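Local structure of endoglucanase (Komagataeibacter sucrofermentans, 6VC5) at residues M127-T135 with I202-S210; W193-S201 with A212-A223. The protein probably hydrolyses internal beta-1,4-glucosidic linkages in cellulose and related beta-glucans, as a family 8 glycoside hydrolase. All coordinates share one frame; numbering follows the deposited sequence.

Contact 1: M127-T135 with I202-S210; sequences MTKSVGPYT and INLHTNAFS
Val131 meets two aliphatic side chains through one methyl: its CG1 lies 3.7 Å from Ile202 CG2 and equally close to Leu204 CD2. That methyl stands anti to the backbone N (chi1 171°), which carries it across the gap, while CG2 also comes near Leu204 CD2. The Leu204 side chain runs roughly perpendicular to that of Val131. A second cluster forms around the amide of Asn207. Pro133 CD approaches Asn207 ND2 to 3.7 Å, and Tyr134 CE2 sits at the same distance from Asn207 OD1, with the phenol ring and the amide plane turned 35° apart. Beyond the amide, Tyr134 and Phe209 reach toward each other; Tyr134 CE2 lies in the plane of the Phe209 ring, at its edge, 3.8 Å from CZ. Polar linkage is indirect: one water accepts from Gly132 N at 3.0 Å and donates to Leu204 O.

Pro133 CG rests over the centre of the Tyr134 ring, and Ile202 CG1 over that of Phe209, which also makes a cation-pi contact with Lys187. A type II' turn from Val131 to Tyr134, with Gly132 at positive phi, closes the hairpin of strands 128-131 and 134-137. In the facing loop Asn203 OD1 accepts from His205 N at 2.8 Å in an Asx turn, and Thr206 OG1 forms an ST turn with Ala208 N. Two hairpin ends therefore meet through apolar side chains, the Asn207 amide and one water bridge, with no direct hydrogen bond between the segments, so their fit probably rests on packing.

Contact 2: W193-S201 with A212-A223; sequences WKLPPDWLS and AKGWPPRFSYDA
Asp198 OD1 is gripped by two backbone N-H groups of 212-223: Ala223 N, 2.9 Å away, meets it nearly along the C-O bond, while Ser220 N reaches its syn side 33° out of the carboxylate plane. Asp222 N adds a weak third bond. The other oxygen, Asp198 OD2, takes the Ser220 hydroxyl on its syn lone pair, with OG only 2.6 Å away. Main chain joins in, because Asp198 N donates to Arg218 O at 2.9 Å. Bonds at both carboxylate oxygens restrict the group's rotation.

Asp222 OD1 lies 4.2 Å from Asp198 OD1, so that two carboxylates are neighbours here, whereas Asp222 OD2 is bonded to Asn153.

These bonds fasten the loop that follows strand 218-219 to the segment leading into strand 200-203. That strand is the central one of a three-stranded antiparallel sheet, and the chain returns from its edge strand 209-211 through Ala212, whose N donates to Trp199 O at 3.0 Å.

Beside this bond the indoles of Trp199 and Trp215 stack face to face. Their five-membered rings have centroids 3.6 Å apart and planes inclined by 9°, and Trp199 CD1 sits 3.4 Å from Trp215 CG. In both residues the first torsion (chi1 -62° in each) puts CG on the side away from the carbonyl carbon. A water at the edge of the Trp199 indole accepts from Trp199 NE1 and donates to Asp222 OD1, linking the stack to the acidic pair.

At the other end, Leu195 CD2 makes a CH-pi contact over the centre of the Phe219 ring, 4.2 Å from its centroid. Pro196 O approaches the same ring at its edge, near the plane, and Phe244 of helix 238-251 packs against both Leu195 and Pro196.

Overall arrangement
Contacts 1 and 2 alternate along the chain and share strand 200-203, their centres about 17 Å apart. They touch where Ser210 O lies 2.8 Å from Ser201 N, a probable hydrogen bond between neighbouring strands, and where Phe209 CD2 packs 4.1 Å from Leu200 CD2. One sheet thus carries both: in contact 1 the hairpin end of the sheet packs on the turn between strands 128-131 and 134-137, while contact 2 holds the segments running out of its opposite end. The centre of contact 1 lies about 21 Å from the chain centre and is partly buried; contact 2, at about 15 Å, is buried. A glycerol, probably from the crystallisation liquor, sits about 4 Å from the Trp215 side chain.

Contact 1: M127-T135 with I202-S210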
loop_
_atom_site.group_PDB
_atom_site.type_symbol
_atom_site.label_atom_id
_atom_site.label_comp_id
_atom_site.label_asym_id
_atom_site.label_seq_id
_atom_site.Cartn_x
_atom_site.Cartn_y
_atom_site.Cartn_z
ATOM N N MET A 127 -13.036 -9.644 2.300
ATOM C CA MET A 127 -11.605 -9.716 2.588
ATOM C C MET A 127 -11.294 -9.629 4.072
ATOM O O MET A 127 -10.163 -9.305 4.435
ATOM C CB MET A 127 -10.832 -8.632 1.843
ATOM C CG MET A 127 -10.835 -8.790 0.346
ATOM S SD MET A 127 -9.834 -10.230 -0.235
ATOM C CE MET A 127 -11.120 -11.114 -1.076
ATOM N N THR A 128 -12.271 -9.862 4.935
ATOM C CA THR A 128 -12.002 -9.980 6.359
ATOM C C THR A 128 -12.354 -11.381 6.833
ATOM O O THR A 128 -13.244 -12.037 6.288
ATOM C CB THR A 128 -12.715 -8.898 7.195
ATOM O OG1 THR A 128 -14.137 -9.057 7.111
ATOM C CG2 THR A 128 -12.310 -7.497 6.702
ATOM N N LYS A 129 -11.634 -11.843 7.850
ATOM C CA LYS A 129 -11.840 -13.186 8.370
ATOM C C LYS A 129 -11.549 -13.180 9.866
ATOM O O LYS A 129 -10.634 -12.490 10.322
ATOM C CB LYS A 129 -10.903 -14.166 7.656
ATOM C CG LYS A 129 -10.899 -15.577 8.228
ATOM C CD LYS A 129 -11.919 -16.461 7.537
ATOM C CE LYS A 129 -12.033 -17.800 8.249
ATOM N NZ LYS A 129 -11.106 -18.804 7.667
ATOM N N SER A 130 -12.342 -13.932 10.630
ATOM C CA SER A 130 -12.054 -14.128 12.049
ATOM C C SER A 130 -10.937 -15.155 12.191
ATOM O O SER A 130 -11.050 -16.274 11.676
ATOM C CB SER A 130 -13.304 -14.601 12.789
ATOM O OG SER A 130 -14.341 -13.641 12.671
ATOM N N VAL A 131 -9.857 -14.766 12.871
ATOM C CA VAL A 131 -8.680 -15.606 13.089
ATOM C C VAL A 131 -8.284 -15.458 14.551
ATOM O O VAL A 131 -7.856 -14.381 14.971
ATOM C CB VAL A 131 -7.513 -15.198 12.181
ATOM C CG1 VAL A 131 -6.236 -15.932 12.591
ATOM C CG2 VAL A 131 -7.861 -15.469 10.727
ATOM N N GLY A 132 -8.413 -16.530 15.325
ATOM C CA GLY A 132 -8.160 -16.432 16.743
ATOM C C GLY A 132 -8.967 -15.304 17.356
ATOM O O GLY A 132 -10.174 -15.192 17.134
ATOM N N PRO A 133 -8.313 -14.415 18.104
ATOM C CA PRO A 133 -9.022 -13.273 18.699
ATOM C C PRO A 133 -9.128 -12.053 17.797
ATOM O O PRO A 133 -9.535 -10.993 18.281
ATOM C CB PRO A 133 -8.135 -12.949 19.910
ATOM C CG PRO A 133 -6.737 -13.241 19.399
ATOM C CD PRO A 133 -6.878 -14.418 18.449
ATOM N N TYR A 134 -8.786 -12.169 16.514
ATOM C CA TYR A 134 -8.686 -11.037 15.608
ATOM C C TYR A 134 -9.714 -11.122 14.491
ATOM O O TYR A 134 -10.230 -12.192 14.158
ATOM C CB TYR A 134 -7.315 -11.013 14.919
ATOM C CG TYR A 134 -6.130 -11.146 15.827
ATOM C CD1 TYR A 134 -5.832 -10.166 16.761
ATOM C CD2 TYR A 134 -5.292 -12.256 15.742
ATOM C CE1 TYR A 134 -4.732 -10.289 17.591
ATOM C CE2 TYR A 134 -4.197 -12.389 16.571
ATOM C CZ TYR A 134 -3.920 -11.403 17.489
ATOM O OH TYR A 134 -2.825 -11.529 18.318
ATOM N N THR A 135 -9.971 -9.964 13.883
ATOM C CA THR A 135 -10.527 -9.880 12.541
ATOM C C THR A 135 -9.398 -9.373 11.660
ATOM O O THR A 135 -8.852 -8.296 11.923
ATOM C CB THR A 135 -11.696 -8.901 12.499
ATOM O OG1 THR A 135 -12.739 -9.373 13.363
ATOM C CG2 THR A 135 -12.227 -8.791 11.082
ATOM N N ILE A 202 -0.315 -16.775 10.221
ATOM C CA ILE A 202 -0.936 -17.089 11.510
ATOM C C ILE A 202 -1.556 -18.478 11.391
ATOM O O ILE A 202 -2.329 -18.739 10.461
ATOM C CB ILE A 202 -2.000 -16.058 11.924
ATOM C CG1 ILE A 202 -1.396 -14.655 12.011
ATOM C CG2 ILE A 202 -2.604 -16.438 13.286
ATOM C CD1 ILE A 202 -2.420 -13.560 12.374
ATOM N N ASN A 203 -1.188 -19.376 12.306
ATOM C CA ASN A 203 -1.759 -20.715 12.313
ATOM C C ASN A 203 -3.184 -20.659 12.856
ATOM O O ASN A 203 -3.437 -20.100 13.926
ATOM C CB ASN A 203 -0.889 -21.645 13.152
ATOM C CG ASN A 203 -1.330 -23.081 13.043
ATOM O OD1 ASN A 203 -2.361 -23.455 13.583
ATOM N ND2 ASN A 203 -0.593 -23.874 12.274
ATOM N N LEU A 204 -4.127 -21.203 12.089
ATOM C CA LEU A 204 -5.533 -21.092 12.458
ATOM C C LEU A 204 -5.918 -22.017 13.603
ATOM O O LEU A 204 -6.963 -21.801 14.232
ATOM C CB LEU A 204 -6.415 -21.392 11.250
ATOM C CG LEU A 204 -6.223 -20.473 10.038
ATOM C CD1 LEU A 204 -7.302 -20.774 9.018
ATOM C CD2 LEU A 204 -6.242 -19.003 10.439
ATOM N N HIS A 205 -5.109 -23.036 13.878
ATOM C CA HIS A 205 -5.402 -23.976 14.957
ATOM C C HIS A 205 -4.726 -23.625 16.275
ATOM O O HIS A 205 -5.121 -24.171 17.309
ATOM C CB HIS A 205 -4.967 -25.388 14.555
ATOM C CG HIS A 205 -5.563 -25.852 13.262
ATOM N ND1 HIS A 205 -6.922 -25.863 13.033
ATOM C CD2 HIS A 205 -4.985 -26.299 12.124
ATOM C CE1 HIS A 205 -7.155 -26.305 11.809
ATOM N NE2 HIS A 205 -5.997 -26.579 11.238
ATOM N N THR A 206 -3.708 -22.767 16.278
ATOM C CA THR A 206 -2.991 -22.421 17.509
ATOM C C THR A 206 -2.847 -20.923 17.742
ATOM O O THR A 206 -2.523 -20.526 18.870
ATOM C CB THR A 206 -1.569 -22.993 17.497
ATOM O OG1 THR A 206 -0.810 -22.352 16.462
ATOM C CG2 THR A 206 -1.572 -24.514 17.270
ATOM N N ASN A 207 -3.025 -20.088 16.721
ATOM C CA ASN A 207 -2.757 -18.648 16.768
ATOM C C ASN A 207 -1.273 -18.304 16.822
ATOM O O ASN A 207 -0.925 -17.153 17.111
ATOM C CB ASN A 207 -3.525 -17.913 17.875
ATOM C CG ASN A 207 -3.770 -16.457 17.541
ATOM O OD1 ASN A 207 -4.273 -16.133 16.459
ATOM N ND2 ASN A 207 -3.411 -15.571 18.461
ATOM N N ALA A 208 -0.382 -19.260 16.564
ATOM C CA ALA A 208 1.042 -18.960 16.527
ATOM C C ALA A 208 1.390 -18.170 15.270
ATOM O O ALA A 208 0.869 -18.442 14.184
ATOM C CB ALA A 208 1.858 -20.250 16.547
ATOM N N PHE A 209 2.300 -17.204 15.425
ATOM C CA PHE A 209 2.750 -16.313 14.354
ATOM C C PHE A 209 4.097 -16.774 13.816
ATOM O O PHE A 209 4.990 -17.161 14.583
ATOM C CB PHE A 209 2.968 -14.896 14.894
ATOM C CG PHE A 209 1.716 -14.077 15.089
ATOM C CD1 PHE A 209 0.554 -14.614 15.651
ATOM C CD2 PHE A 209 1.723 -12.736 14.752
ATOM C CE1 PHE A 209 -0.582 -13.816 15.846
ATOM C CE2 PHE A 209 0.592 -11.943 14.942
ATOM C CZ PHE A 209 -0.563 -12.490 15.495
ATOM N N SER A 210 4.269 -16.670 12.498
ATOM C CA SER A 210 5.535 -17.026 11.874
ATOM C C SER A 210 5.711 -16.238 10.578
ATOM O O SER A 210 4.786 -15.600 10.076
ATOM C CB SER A 210 5.622 -18.539 11.621
ATOM O OG SER A 210 4.543 -18.973 10.816
HETATM O O HOH W 1 -8.615 -19.185 13.905
#

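Contact 2: W193-S201 with A212-A223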
loop_
_atom_site.group_PDB
_atom_site.type_symbol
_atom_site.label_atom_id
_atom_site.label_comp_id
_atom_site.label_asym_id
_atom_site.label_seq_id
_atom_site.Cartn_x
_atom_site.Cartn_y
_atom_site.Cartn_z
ATOM N N TRP A 193 16.328 -6.923 14.553
ATOM C CA TRP A 193 15.817 -5.567 14.418
ATOM C C TRP A 193 14.333 -5.454 14.739
ATOM O O TRP A 193 13.791 -4.338 14.724
ATOM C CB TRP A 193 16.065 -5.052 12.999
ATOM C CG TRP A 193 17.497 -5.109 12.613
ATOM C CD1 TRP A 193 18.071 -5.936 11.689
ATOM C CD2 TRP A 193 18.547 -4.301 13.149
ATOM N NE1 TRP A 193 19.428 -5.679 11.611
ATOM C CE2 TRP A 193 19.741 -4.678 12.496
ATOM C CE3 TRP A 193 18.590 -3.281 14.107
ATOM C CZ2 TRP A 193 20.976 -4.087 12.790
ATOM C CZ3 TRP A 193 19.825 -2.681 14.391
ATOM C CH2 TRP A 193 20.995 -3.089 13.731
ATOM N N LYS A 194 13.664 -6.575 15.008
ATOM C CA LYS A 194 12.251 -6.591 15.376
ATOM C C LYS A 194 11.403 -5.910 14.301
ATOM O O LYS A 194 10.644 -4.977 14.564
ATOM C CB LYS A 194 12.024 -5.975 16.760
ATOM C CG LYS A 194 12.849 -6.624 17.855
ATOM C CD LYS A 194 13.158 -5.646 18.978
ATOM C CE LYS A 194 12.139 -5.766 20.095
ATOM N NZ LYS A 194 12.791 -5.810 21.434
ATOM N N LEU A 195 11.548 -6.411 13.063
ATOM C CA LEU A 195 10.901 -5.836 11.893
ATOM C C LEU A 195 9.727 -6.700 11.441
ATOM O O LEU A 195 9.741 -7.926 11.600
ATOM C CB LEU A 195 11.906 -5.748 10.734
ATOM C CG LEU A 195 13.039 -4.731 10.927
ATOM C CD1 LEU A 195 14.187 -5.012 9.980
ATOM C CD2 LEU A 195 12.536 -3.287 10.737
ATOM N N PRO A 196 8.719 -6.089 10.828
ATOM C CA PRO A 196 7.640 -6.881 10.240
ATOM C C PRO A 196 8.107 -7.550 8.970
ATOM O O PRO A 196 8.958 -6.998 8.234
ATOM C CB PRO A 196 6.553 -5.832 9.951
ATOM C CG PRO A 196 7.358 -4.567 9.654
ATOM C CD PRO A 196 8.563 -4.643 10.579
ATOM N N PRO A 197 7.599 -8.731 8.640
ATOM C CA PRO A 197 7.955 -9.378 7.379
ATOM C C PRO A 197 7.089 -8.853 6.240
ATOM O O PRO A 197 6.003 -8.293 6.443
ATOM C CB PRO A 197 7.626 -10.852 7.648
ATOM C CG PRO A 197 6.430 -10.772 8.555
ATOM C CD PRO A 197 6.625 -9.533 9.414
ATOM N N ASP A 198 7.585 -9.071 5.015
ATOM C CA ASP A 198 6.745 -8.881 3.835
ATOM C C ASP A 198 5.462 -9.707 3.942
ATOM O O ASP A 198 4.373 -9.224 3.597
ATOM C CB ASP A 198 7.504 -9.290 2.566
ATOM C CG ASP A 198 8.699 -8.389 2.243
ATOM O OD1 ASP A 198 8.667 -7.160 2.514
ATOM O OD2 ASP A 198 9.674 -8.934 1.657
ATOM N N TRP A 199 5.568 -10.942 4.437
ATOM C CA TRP A 199 4.455 -11.892 4.476
ATOM C C TRP A 199 4.464 -12.609 5.819
ATOM O O TRP A 199 5.466 -13.247 6.176
ATOM C CB TRP A 199 4.594 -12.915 3.342
ATOM C CG TRP A 199 4.544 -12.285 1.959
ATOM C CD1 TRP A 199 5.610 -11.938 1.166
ATOM C CD2 TRP A 199 3.372 -11.943 1.226
ATOM N NE1 TRP A 199 5.163 -11.386 -0.010
ATOM C CE2 TRP A 199 3.791 -11.385 -0.000
ATOM C CE3 TRP A 199 2.003 -12.051 1.486
ATOM C CZ2 TRP A 199 2.879 -10.945 -0.970
ATOM C CZ3 TRP A 199 1.100 -11.604 0.528
ATOM C CH2 TRP A 199 1.542 -11.063 -0.680
ATOM N N LEU A 200 3.344 -12.527 6.543
ATOM C CA LEU A 200 3.178 -13.110 7.869
ATOM C C LEU A 200 2.225 -14.294 7.770
ATOM O O LEU A 200 1.275 -14.269 6.983
ATOM C CB LEU A 200 2.563 -12.061 8.808
ATOM C CG LEU A 200 2.304 -12.512 10.233
ATOM C CD1 LEU A 200 3.617 -12.579 10.996
ATOM C CD2 LEU A 200 1.340 -11.548 10.895
ATOM N N SER A 201 2.478 -15.339 8.557
ATOM C CA SER A 201 1.548 -16.459 8.673
ATOM C C SER A 201 0.994 -16.538 10.095
ATOM O O SER A 201 1.741 -16.395 11.072
ATOM C CB SER A 201 2.259 -17.768 8.320
ATOM O OG SER A 201 1.334 -18.841 8.268
ATOM N N ALA A 212 5.862 -16.194 6.731
ATOM C CA ALA A 212 5.152 -17.093 5.828
ATOM C C ALA A 212 6.122 -17.827 4.912
ATOM O O ALA A 212 7.109 -17.255 4.440
ATOM C CB ALA A 212 4.167 -16.303 4.968
ATOM N N LYS A 213 5.833 -19.106 4.670
ATOM C CA LYS A 213 6.514 -19.839 3.615
ATOM C C LYS A 213 5.995 -19.372 2.259
ATOM O O LYS A 213 4.884 -18.845 2.144
ATOM C CB LYS A 213 6.251 -21.337 3.770
ATOM C CG LYS A 213 6.878 -21.914 5.034
ATOM C CD LYS A 213 8.398 -21.903 4.908
ATOM C CE LYS A 213 9.075 -22.624 6.069
ATOM N NZ LYS A 213 9.055 -21.816 7.324
ATOM N N GLY A 214 6.821 -19.553 1.226
ATOM C CA GLY A 214 6.440 -19.203 -0.132
ATOM C C GLY A 214 7.078 -17.941 -0.662
ATOM O O GLY A 214 6.930 -17.648 -1.858
ATOM N N TRP A 215 7.770 -17.178 0.180
ATOM C CA TRP A 215 8.528 -16.003 -0.209
ATOM C C TRP A 215 9.760 -15.934 0.688
ATOM O O TRP A 215 9.739 -16.464 1.801
ATOM C CB TRP A 215 7.726 -14.713 0.016
ATOM C CG TRP A 215 6.452 -14.563 -0.761
ATOM C CD1 TRP A 215 6.293 -13.932 -1.970
ATOM C CD2 TRP A 215 5.150 -14.981 -0.354
ATOM N NE1 TRP A 215 4.971 -13.954 -2.339
ATOM C CE2 TRP A 215 4.249 -14.596 -1.370
ATOM C CE3 TRP A 215 4.659 -15.665 0.760
ATOM C CZ2 TRP A 215 2.890 -14.868 -1.298
ATOM C CZ3 TRP A 215 3.301 -15.936 0.831
ATOM C CH2 TRP A 215 2.433 -15.531 -0.195
ATOM N N PRO A 216 10.830 -15.293 0.232
ATOM C CA PRO A 216 12.021 -15.161 1.088
ATOM C C PRO A 216 11.651 -14.481 2.393
ATOM O O PRO A 216 10.804 -13.572 2.410
ATOM C CB PRO A 216 12.964 -14.285 0.255
ATOM C CG PRO A 216 12.524 -14.488 -1.162
ATOM C CD PRO A 216 11.039 -14.716 -1.104
ATOM N N PRO A 217 12.226 -14.916 3.509
ATOM C CA PRO A 217 11.804 -14.427 4.844
ATOM C C PRO A 217 12.436 -13.085 5.199
ATOM O O PRO A 217 13.323 -12.977 6.056
ATOM C CB PRO A 217 12.280 -15.557 5.760
ATOM C CG PRO A 217 13.542 -16.034 5.087
ATOM C CD PRO A 217 13.224 -15.999 3.609
ATOM N N ARG A 218 11.950 -12.021 4.559
ATOM C CA ARG A 218 12.621 -10.730 4.562
ATOM C C ARG A 218 11.675 -9.604 4.960
ATOM O O ARG A 218 10.452 -9.718 4.839
ATOM C CB ARG A 218 13.175 -10.398 3.174
ATOM C CG ARG A 218 14.203 -11.377 2.696
ATOM C CD ARG A 218 14.472 -11.174 1.234
ATOM N NE ARG A 218 15.487 -12.117 0.774
ATOM C CZ ARG A 218 15.889 -12.198 -0.484
ATOM N NH1 ARG A 218 15.362 -11.394 -1.395
ATOM N NH2 ARG A 218 16.825 -13.083 -0.825
ATOM N N PHE A 219 12.266 -8.523 5.434
ATOM C CA PHE A 219 11.707 -7.172 5.418
ATOM C C PHE A 219 12.257 -6.517 4.164
ATOM O O PHE A 219 13.408 -6.325 4.087
ATOM C CB PHE A 219 12.189 -6.380 6.651
ATOM C CG PHE A 219 11.831 -4.901 6.638
ATOM C CD1 PHE A 219 10.666 -4.452 7.160
ATOM C CD2 PHE A 219 12.724 -3.983 6.165
ATOM C CE1 PHE A 219 10.376 -3.116 7.186
ATOM C CE2 PHE A 219 12.438 -2.636 6.176
ATOM C CZ PHE A 219 11.249 -2.205 6.674
ATOM N N SER A 220 11.405 -6.196 3.202
ATOM C CA SER A 220 11.851 -5.643 1.943
ATOM C C SER A 220 10.796 -4.777 1.257
ATOM O O SER A 220 10.262 -3.905 1.863
ATOM C CB SER A 220 12.423 -6.728 1.009
ATOM O OG SER A 220 11.486 -7.514 0.367
ATOM N N TYR A 221 10.527 -5.055 0.002
ATOM C CA TYR A 221 9.821 -4.128 -0.837
ATOM C C TYR A 221 8.344 -3.958 -0.521
ATOM O O TYR A 221 7.761 -2.991 -0.892
ATOM C CB TYR A 221 10.043 -4.510 -2.298
ATOM C CG TYR A 221 11.490 -4.440 -2.666
ATOM C CD1 TYR A 221 12.043 -3.271 -3.056
ATOM C CD2 TYR A 221 12.305 -5.541 -2.574
ATOM C CE1 TYR A 221 13.364 -3.183 -3.378
ATOM C CE2 TYR A 221 13.647 -5.455 -2.883
ATOM C CZ TYR A 221 14.161 -4.275 -3.290
ATOM O OH TYR A 221 15.471 -4.091 -3.640
ATOM N N ASP A 222 7.766 -4.920 0.188
ATOM C CA ASP A 222 6.414 -4.773 0.717
ATOM C C ASP A 222 6.404 -4.110 2.100
ATOM O O ASP A 222 5.756 -3.108 2.318
ATOM C CB ASP A 222 5.745 -6.150 0.881
ATOM C CG ASP A 222 5.440 -6.860 -0.442
ATOM O OD1 ASP A 222 6.361 -7.456 -1.026
ATOM O OD2 ASP A 222 4.277 -6.896 -0.857
ATOM N N ALA A 223 7.197 -4.667 3.004
ATOM C CA ALA A 223 7.157 -4.287 4.401
ATOM C C ALA A 223 7.587 -2.851 4.655
ATOM O O ALA A 223 7.228 -2.287 5.639
ATOM C CB ALA A 223 7.949 -5.258 5.268
HETATM O O HOH W 2 9.713 -11.556 0.789
HETATM O O HOH W 3 8.751 -7.856 -1.320
HETATM O O HOH W 4 8.301 -10.309 -1.200
HETATM O O HOH W 5 8.341 -12.142 4.418
HETATM O O HOH W 6 6.318 -10.282 -2.200
#